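Local coordinates for hypothetical protein RPA1889 (Rhodopseudomonas palustris, PDB 2I9C) that is of unknown function but belongs to the DUF2019 family, which is probably related to TPR-like helical repeat proteins, at residues Phe41-Met44 and Ala45-Asp49. Residues are numbered along the deposited sequence; the frame is centred on the assembly and turned at random.
Sequences FGVM and AEIAD
Phe41 O accepts a hydrogen bond from Ala45 N at 3.0 Å, the first of four consecutive i to i+4 backbone bonds; Gly42 to Glu46, Val43 to Ile47 and Met44 to Ala48 follow, all four with N-H...O angles between 156° and 166°. Among side chains, an apolar contact one turn apart joins Val43 and Ile47, whose CG1 and CD1 methyls meet at 4.0 Å. A chi1 of 176° sets Val43 CG1 beside its own carbonyl carbon, from where it reaches Ile47 CD1, while Ile47 CG1 packs against Val43 O at 3.4 Å. Selenomethionine Met44 bends at chi2 and chi3, which carries CE back over one face of the Phe41 ring, 3.6 Å above its plane and displaced toward the rim. The buried Met44 side chain also touches Phe18, Thr22 and Gln25 of helix 11-30 and Gln76 of helix 71-79. Glu46 CG lies against Gly42 O at 3.2 Å, and beyond it the chain is extended to a carboxylate whose OE1 and OE2 accept bonds from Leu4 N and Lys3 N. With an alanine here the carboxylate is gone, and the amides of Lys3 and Leu4 would probably lose the acceptor that ties the N-terminal segment to this helix. Residues 41-49 form a regular run of about two and a half turns within alpha-helix 34-53, its buried Met44 and Ile47 packed against helix 11-30 in an all-helical fold.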
loop_
_atom_site.group_PDB
_atom_site.type_symbol
_atom_site.label_atom_id
_atom_site.label_comp_id
_atom_site.label_asym_id
_atom_site.label_seq_id
_atom_site.Cartn_x
_atom_site.Cartn_y
_atom_site.Cartn_z
ATOM N N PHE A 41 2.462 2.741 -9.771
ATOM C CA PHE A 41 2.383 1.459 -9.069
ATOM C C PHE A 41 3.737 0.765 -8.978
ATOM O O PHE A 41 4.103 0.297 -7.899
ATOM C CB PHE A 41 1.340 0.506 -9.700
ATOM C CG PHE A 41 1.083 -0.739 -8.878
ATOM C CD1 PHE A 41 0.132 -0.714 -7.850
ATOM C CD2 PHE A 41 1.811 -1.908 -9.093
ATOM C CE1 PHE A 41 -0.107 -1.855 -7.074
ATOM C CE2 PHE A 41 1.583 -3.060 -8.325
ATOM C CZ PHE A 41 0.607 -3.027 -7.306
ATOM N N GLY A 42 4.463 0.675 -10.109
ATOM C CA GLY A 42 5.829 0.113 -10.122
ATOM C C GLY A 42 6.768 0.824 -9.145
ATOM O O GLY A 42 7.531 0.180 -8.411
ATOM N N VAL A 43 6.735 2.149 -9.144
ATOM C CA VAL A 43 7.554 2.917 -8.192
ATOM C C VAL A 43 7.220 2.545 -6.748
ATOM O O VAL A 43 8.128 2.320 -5.913
ATOM C CB VAL A 43 7.413 4.452 -8.402
ATOM C CG1 VAL A 43 8.199 5.185 -7.347
ATOM C CG2 VAL A 43 7.965 4.832 -9.759
HETATM N N MSE A 44 5.913 2.499 -6.448
HETATM C CA MSE A 44 5.448 2.154 -5.124
HETATM C C MSE A 44 5.989 0.798 -4.678
HETATM O O MSE A 44 6.435 0.651 -3.537
HETATM C CB MSE A 44 3.904 2.121 -5.114
HETATM C CG MSE A 44 3.300 1.913 -3.704
HETATM SE SE MSE A 44 1.592 0.913 -3.886
HETATM C CE MSE A 44 2.216 -0.684 -4.628
ATOM N N ALA A 45 5.884 -0.194 -5.569
ATOM C CA ALA A 45 6.381 -1.553 -5.325
ATOM C C ALA A 45 7.867 -1.599 -5.062
ATOM O O ALA A 45 8.321 -2.335 -4.171
ATOM C CB ALA A 45 6.027 -2.512 -6.540
ATOM N N GLU A 46 8.641 -0.835 -5.846
ATOM C CA GLU A 46 10.066 -0.683 -5.573
ATOM C C GLU A 46 10.351 -0.112 -4.199
ATOM O O GLU A 46 11.261 -0.573 -3.502
ATOM C CB GLU A 46 10.731 0.192 -6.615
ATOM C CG GLU A 46 10.643 -0.452 -7.960
ATOM C CD GLU A 46 11.431 0.285 -8.977
ATOM O OE1 GLU A 46 12.644 0.444 -8.728
ATOM O OE2 GLU A 46 10.841 0.700 -10.007
ATOM N N ILE A 47 9.554 0.872 -3.791
ATOM C CA ILE A 47 9.697 1.434 -2.437
ATOM C C ILE A 47 9.453 0.376 -1.355
ATOM O O ILE A 47 10.246 0.268 -0.420
ATOM C CB ILE A 47 8.790 2.679 -2.208
ATOM C CG1 ILE A 47 9.225 3.845 -3.127
ATOM C CG2 ILE A 47 8.865 3.148 -0.750
ATOM C CD1 ILE A 47 8.103 4.893 -3.363
ATOM N N ALA A 48 8.379 -0.399 -1.495
ATOM C CA ALA A 48 8.033 -1.427 -0.517
ATOM C C ALA A 48 9.089 -2.507 -0.462
ATOM O O ALA A 48 9.429 -2.952 0.634
ATOM C CB ALA A 48 6.690 -2.034 -0.821
ATOM N N ASP A 49 9.629 -2.908 -1.625
ATOM C CA ASP A 49 10.737 -3.902 -1.682
ATOM C C ASP A 49 12.001 -3.417 -1.021
ATOM O O ASP A 49 12.687 -4.179 -0.337
ATOM C CB ASP A 49 11.058 -4.321 -3.122
ATOM C CG ASP A 49 10.050 -5.332 -3.666
ATOM O OD1 ASP A 49 9.108 -5.723 -2.919
ATOM O OD2 ASP A 49 10.178 -5.692 -4.844
#